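Local coordinates for protein Mypaa.01249.c (Mycobacterium paratuberculosis, PDB 3RD5) that is uncharacterised but belongs to the short-chain dehydrogenase/reductase family and probably acts as an oxidoreductase with a Rossmann-type fold, at residues A[135-140]-A[195-200]; A[12-17]-A[34-39]. One frame throughout, in Å; residues are numbered along the deposited sequence.

Interaction 1 (A[135-140]-A[195-200])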
loop_
_atom_site.group_PDB
_atom_site.type_symbol
_atom_site.label_atom_id
_atom_site.label_comp_id
_atom_site.label_asym_id
_atom_site.label_seq_id
_atom_site.Cartn_x
_atom_site.Cartn_y
_atom_site.Cartn_z
ATOM N N VAL A 135 -2.882 3.582 4.550
ATOM C CA VAL A 135 -3.722 2.622 3.807
ATOM C C VAL A 135 -2.790 1.803 2.944
ATOM O O VAL A 135 -2.105 2.376 2.071
ATOM C CB VAL A 135 -4.754 3.324 2.908
ATOM C CG1 VAL A 135 -5.588 2.300 2.136
ATOM C CG2 VAL A 135 -5.679 4.223 3.754
ATOM N N THR A 136 -2.796 0.468 3.125
ATOM C CA THR A 136 -1.962 -0.428 2.289
ATOM C C THR A 136 -2.851 -1.247 1.390
ATOM O O THR A 136 -3.824 -1.849 1.885
ATOM C CB THR A 136 -1.075 -1.292 3.209
ATOM O OG1 THR A 136 -0.237 -0.432 4.008
ATOM C CG2 THR A 136 -0.147 -2.196 2.377
ATOM N N VAL A 137 -2.534 -1.287 0.108
ATOM C CA VAL A 137 -3.343 -1.994 -0.874
ATOM C C VAL A 137 -2.851 -3.442 -0.970
ATOM O O VAL A 137 -1.664 -3.675 -1.238
ATOM C CB VAL A 137 -3.389 -1.261 -2.234
ATOM C CG1 VAL A 137 -4.397 -1.961 -3.165
ATOM C CG2 VAL A 137 -3.789 0.236 -2.038
ATOM N N SER A 138 -3.762 -4.403 -0.772
ATOM C CA SER A 138 -3.503 -5.827 -0.903
ATOM C C SER A 138 -4.298 -6.426 -2.071
ATOM O O SER A 138 -4.548 -5.745 -3.073
ATOM C CB SER A 138 -3.758 -6.473 0.450
ATOM O OG SER A 138 -3.447 -7.877 0.457
ATOM N N SER A 139 -4.658 -7.701 -1.994
ATOM C CA SER A 139 -5.296 -8.407 -3.077
ATOM C C SER A 139 -5.969 -9.666 -2.577
ATOM O O SER A 139 -5.505 -10.256 -1.580
ATOM C CB SER A 139 -4.216 -8.834 -4.080
ATOM O OG SER A 139 -4.703 -9.712 -5.096
ATOM N N MET A 140 -6.980 -10.150 -3.295
ATOM C CA MET A 140 -7.501 -11.507 -3.106
ATOM C C MET A 140 -6.412 -12.570 -3.213
ATOM O O MET A 140 -6.550 -13.673 -2.645
ATOM C CB MET A 140 -8.605 -11.801 -4.124
ATOM C CG MET A 140 -9.892 -11.084 -3.898
ATOM S SD MET A 140 -10.795 -11.503 -2.453
ATOM C CE MET A 140 -11.338 -13.138 -2.933
ATOM N N ALA A 195 -6.947 -2.075 1.893
ATOM C CA ALA A 195 -7.970 -2.156 0.848
ATOM C C ALA A 195 -7.480 -3.088 -0.223
ATOM O O ALA A 195 -6.276 -3.334 -0.355
ATOM C CB ALA A 195 -8.240 -0.739 0.238
ATOM N N HIS A 196 -8.392 -3.615 -1.043
ATOM C CA HIS A 196 -7.985 -4.327 -2.241
ATOM C C HIS A 196 -8.956 -4.047 -3.377
ATOM O O HIS A 196 -10.136 -3.800 -3.119
ATOM C CB HIS A 196 -7.830 -5.847 -1.975
ATOM C CG HIS A 196 -9.113 -6.599 -1.928
ATOM N ND1 HIS A 196 -9.657 -7.194 -3.052
ATOM C CD2 HIS A 196 -9.971 -6.831 -0.907
ATOM C CE1 HIS A 196 -10.794 -7.769 -2.708
ATOM N NE2 HIS A 196 -11.028 -7.560 -1.416
ATOM N N PRO A 197 -8.468 -4.153 -4.632
ATOM C CA PRO A 197 -9.244 -3.599 -5.756
ATOM C C PRO A 197 -10.194 -4.587 -6.389
ATOM O O PRO A 197 -10.852 -4.217 -7.384
ATOM C CB PRO A 197 -8.151 -3.197 -6.753
ATOM C CG PRO A 197 -7.054 -4.169 -6.468
ATOM C CD PRO A 197 -7.030 -4.259 -4.974
ATOM N N GLY A 198 -10.299 -5.810 -5.881
ATOM C CA GLY A 198 -11.106 -6.823 -6.562
ATOM C C GLY A 198 -10.378 -7.483 -7.712
ATOM O O GLY A 198 -9.179 -7.726 -7.665
ATOM N N TYR A 199 -11.122 -7.755 -8.779
ATOM C CA TYR A 199 -10.671 -8.631 -9.852
ATOM C C TYR A 199 -9.391 -8.209 -10.565
ATOM O O TYR A 199 -8.664 -9.053 -11.100
ATOM C CB TYR A 199 -11.800 -8.817 -10.906
ATOM C CG TYR A 199 -12.182 -7.526 -11.614
ATOM C CD1 TYR A 199 -11.505 -7.126 -12.765
ATOM C CD2 TYR A 199 -13.199 -6.716 -11.150
ATOM C CE1 TYR A 199 -11.821 -5.930 -13.402
ATOM C CE2 TYR A 199 -13.520 -5.495 -11.774
ATOM C CZ TYR A 199 -12.833 -5.125 -12.911
ATOM O OH TYR A 199 -13.238 -3.894 -13.511
ATOM N N SER A 200 -9.122 -6.917 -10.643
ATOM C CA SER A 200 -7.971 -6.467 -11.474
ATOM C C SER A 200 -6.636 -7.008 -11.054
ATOM O O SER A 200 -5.747 -7.167 -11.894
ATOM C CB SER A 200 -7.889 -4.952 -11.470
ATOM O OG SER A 200 -7.707 -4.427 -10.207
HETATM O O HOH W 1 -7.937 -8.153 -5.134
#
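Val137 and Ala195 lie side by side as a parallel bridge pair, and two backbone hydrogen bonds close it. Ala195 N donates to Thr136 O, and one step on Ser138 N donates to Ala195 O at 2.8 Å. The same carbonyl takes a CA-H...O contact from Val137.

Side-chain contacts continue past the bridge. Val137 CG1, anti to the backbone N (chi1 -173°), lies 3.9 Å from Pro197 CD. The carbonyl oxygen Ser138 O is in van der Waals contact with two carbons, Pro197 CD and His196 CB, each at 3.5 Å. At the far end Met140, bent at chi2 and chi3, crosses the His196 imidazole obliquely: its CG is 3.6 Å from His196 CE1, and its SD lies 4.4 Å from the ring centroid, a sulfur-aromatic contact.

Where the backbones part, one water bridges them. It accepts from Met140 N, donates to Gly198 O and hydrogen-bonds His196 ND1, each at 2.9 Å.

These are adjacent parallel strands of a Rossmann-type SDR sheet, 133-137 and 191-195, running into the loops at their C-terminal ends. Helix 226-240 packs against Val135, Val137 and Ala195, while helix 161-185 lies against Thr136 and receives Ser138 OG at Lys169 O.

Interaction 2 (A[12-17]-A[34-39])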
loop_
_atom_site.group_PDB
_atom_site.type_symbol
_atom_site.label_atom_id
_atom_site.label_comp_id
_atom_site.label_asym_id
_atom_site.label_seq_id
_atom_site.Cartn_x
_atom_site.Cartn_y
_atom_site.Cartn_z
ATOM N N PRO A 12 -15.684 12.784 0.789
ATOM C CA PRO A 12 -15.716 14.069 1.472
ATOM C C PRO A 12 -14.594 14.998 0.983
ATOM O O PRO A 12 -13.693 14.579 0.232
ATOM C CB PRO A 12 -15.500 13.691 2.931
ATOM C CG PRO A 12 -14.615 12.559 2.870
ATOM C CD PRO A 12 -15.070 11.746 1.642
ATOM N N SER A 13 -14.632 16.235 1.418
ATOM C CA SER A 13 -13.575 17.178 1.089
ATOM C C SER A 13 -12.240 16.733 1.699
ATOM O O SER A 13 -12.174 16.240 2.823
ATOM C CB SER A 13 -13.925 18.559 1.607
ATOM O OG SER A 13 -12.886 19.506 1.327
ATOM N N PHE A 14 -11.167 16.920 0.910
ATOM C CA PHE A 14 -9.791 16.773 1.374
ATOM C C PHE A 14 -9.054 18.124 1.335
ATOM O O PHE A 14 -7.804 18.138 1.339
ATOM C CB PHE A 14 -9.023 15.706 0.557
ATOM C CG PHE A 14 -9.260 14.290 1.038
ATOM C CD1 PHE A 14 -10.500 13.662 0.834
ATOM C CD2 PHE A 14 -8.253 13.572 1.716
ATOM C CE1 PHE A 14 -10.699 12.366 1.315
ATOM C CE2 PHE A 14 -8.484 12.294 2.160
ATOM C CZ PHE A 14 -9.720 11.722 1.982
ATOM N N ALA A 15 -9.783 19.241 1.349
ATOM C CA ALA A 15 -9.159 20.550 1.301
ATOM C C ALA A 15 -8.116 20.725 2.384
ATOM O O ALA A 15 -8.380 20.415 3.547
ATOM C CB ALA A 15 -10.221 21.659 1.464
ATOM N N GLN A 16 -6.925 21.183 1.997
ATOM C CA GLN A 16 -5.828 21.457 2.945
ATOM C C GLN A 16 -5.136 20.210 3.505
ATOM O O GLN A 16 -4.328 20.302 4.454
ATOM C CB GLN A 16 -6.253 22.356 4.130
ATOM C CG GLN A 16 -6.885 23.681 3.780
ATOM C CD GLN A 16 -5.892 24.672 3.186
ATOM O OE1 GLN A 16 -4.683 24.408 3.138
ATOM N NE2 GLN A 16 -6.400 25.815 2.725
ATOM N N ARG A 17 -5.488 19.042 2.988
ATOM C CA ARG A 17 -4.913 17.791 3.473
ATOM C C ARG A 17 -3.910 17.261 2.446
ATOM O O ARG A 17 -4.124 17.394 1.265
ATOM C CB ARG A 17 -5.985 16.729 3.759
ATOM C CG ARG A 17 -7.054 17.221 4.727
ATOM C CD ARG A 17 -8.027 16.101 5.108
ATOM N NE ARG A 17 -7.351 15.300 6.103
ATOM C CZ ARG A 17 -7.536 14.002 6.281
ATOM N NH1 ARG A 17 -8.437 13.333 5.546
ATOM N NH2 ARG A 17 -6.832 13.388 7.231
ATOM N N ARG A 34 -6.314 11.219 -8.803
ATOM C CA ARG A 34 -7.248 12.111 -9.516
ATOM C C ARG A 34 -8.435 12.461 -8.616
ATOM O O ARG A 34 -8.846 13.637 -8.526
ATOM C CB ARG A 34 -7.709 11.460 -10.836
ATOM C CG ARG A 34 -8.619 12.307 -11.683
ATOM C CD ARG A 34 -9.239 11.466 -12.806
ATOM N NE ARG A 34 -10.327 10.606 -12.290
ATOM C CZ ARG A 34 -10.782 9.496 -12.878
ATOM N NH1 ARG A 34 -10.245 9.023 -14.010
ATOM N NH2 ARG A 34 -11.802 8.868 -12.332
ATOM N N GLU A 35 -9.051 11.454 -7.982
ATOM C CA GLU A 35 -10.261 11.695 -7.205
ATOM C C GLU A 35 -9.955 12.471 -5.929
ATOM O O GLU A 35 -10.722 13.355 -5.535
ATOM C CB GLU A 35 -10.969 10.384 -6.874
ATOM C CG GLU A 35 -11.495 9.627 -8.088
ATOM C CD GLU A 35 -12.700 10.273 -8.766
ATOM O OE1 GLU A 35 -13.359 11.133 -8.189
ATOM O OE2 GLU A 35 -13.046 9.827 -9.892
ATOM N N LEU A 36 -8.844 12.171 -5.266
ATOM C CA LEU A 36 -8.503 12.957 -4.085
ATOM C C LEU A 36 -8.157 14.420 -4.426
ATOM O O LEU A 36 -8.561 15.370 -3.720
ATOM C CB LEU A 36 -7.340 12.301 -3.323
ATOM C CG LEU A 36 -7.712 10.964 -2.724
ATOM C CD1 LEU A 36 -6.454 10.216 -2.260
ATOM C CD2 LEU A 36 -8.710 11.169 -1.549
ATOM N N ALA A 37 -7.430 14.637 -5.522
ATOM C CA ALA A 37 -7.117 15.989 -5.948
ATOM C C ALA A 37 -8.398 16.774 -6.314
ATOM O O ALA A 37 -8.486 17.972 -6.057
ATOM C CB ALA A 37 -6.114 15.971 -7.150
ATOM N N ARG A 38 -9.361 16.108 -6.946
ATOM C CA ARG A 38 -10.649 16.757 -7.298
ATOM C C ARG A 38 -11.384 17.255 -6.040
ATOM O O ARG A 38 -12.173 18.203 -6.124
ATOM C CB ARG A 38 -11.537 15.771 -8.096
ATOM C CG ARG A 38 -12.940 16.233 -8.457
ATOM C CD ARG A 38 -13.880 15.124 -9.042
ATOM N NE ARG A 38 -14.022 13.891 -8.207
ATOM C CZ ARG A 38 -14.928 13.729 -7.227
ATOM N NH1 ARG A 38 -15.776 14.716 -6.923
ATOM N NH2 ARG A 38 -14.950 12.587 -6.517
ATOM N N ARG A 39 -11.121 16.600 -4.899
ATOM C CA ARG A 39 -11.719 16.963 -3.607
ATOM C C ARG A 39 -10.827 17.886 -2.774
ATOM O O ARG A 39 -11.109 18.113 -1.593
ATOM C CB ARG A 39 -12.136 15.720 -2.838
ATOM C CG ARG A 39 -13.219 14.868 -3.577
ATOM C CD ARG A 39 -14.445 15.583 -3.879
ATOM N NE ARG A 39 -15.232 15.806 -2.680
ATOM C CZ ARG A 39 -15.999 16.859 -2.427
ATOM N NH1 ARG A 39 -16.115 17.886 -3.289
ATOM N NH2 ARG A 39 -16.666 16.890 -1.286
HETATM O O HOH W 2 -13.397 20.520 -1.207
#
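Phe14 and Leu36 make the tight part of this contact. Leu36 CD2 sits over the centre of the Phe14 ring, 3.6 Å from the centroid and only 10° off the ring normal, a CH-pi contact in which the methyl is almost equally far from all six ring carbons. Phe14 CB already points at the helix, and CG, anti to the carbonyl carbon (chi1 -83°), is placed with its ring beside Leu36. Both side chains are buried: Val19 of strand 18-22 and Ala41 touch each of them, and helix 226-240 adds Ser240 beside Phe14 and Leu236 beside Leu36.

The backbone bond lies next to this apolar pair. Phe14 N donates to Arg39 O at 2.8 Å, tying the loop to the C-terminal end of helix 27-38.

Toward solvent the fit is looser. Arg39, bent at chi2 and chi3, reaches over the backbone of Pro12 and Ser13, with CB 3.6 Å from Pro12 O; the guanidinium meets this backbone obliquely, while its NE is hydrogen-bonded to Leu11 O. A water joins Ser13 OG at 2.8 Å and makes a weak bond to Arg39 O. Ser13 OG also accepts from Ala15 N at 3.1 Å, forming an ST turn. Apart from the loop contact, Arg34 is salt-bridged to Glu35 within the helix and to Asp229.

A type II beta turn from Phe14 to Arg17 then leads into strand 18-22. The arrangement is that of the first beta-alpha unit of a Rossmann fold: the loop entering the first strand packs back on the C-terminal end of the helix that follows it.

Overall arrangement
The two contacts belong to different parts of one Rossmann-type domain, their centres 21 Å apart and their nearest atoms about 9 Å apart. Interaction 1 is core: neighbouring parallel strands are joined by backbone hydrogen bonds, and a water takes over where they diverge. Interaction 2, farther from the centre of the chain, is partly buried and joins a loop to a helix end through one backbone bond and a methyl on an aromatic ring, with the Arg39 side chain laid over the loop backbone and a water on its solvent side. Helix 226-240 borders both. Along the chain, interaction 2 closes before interaction 1 opens.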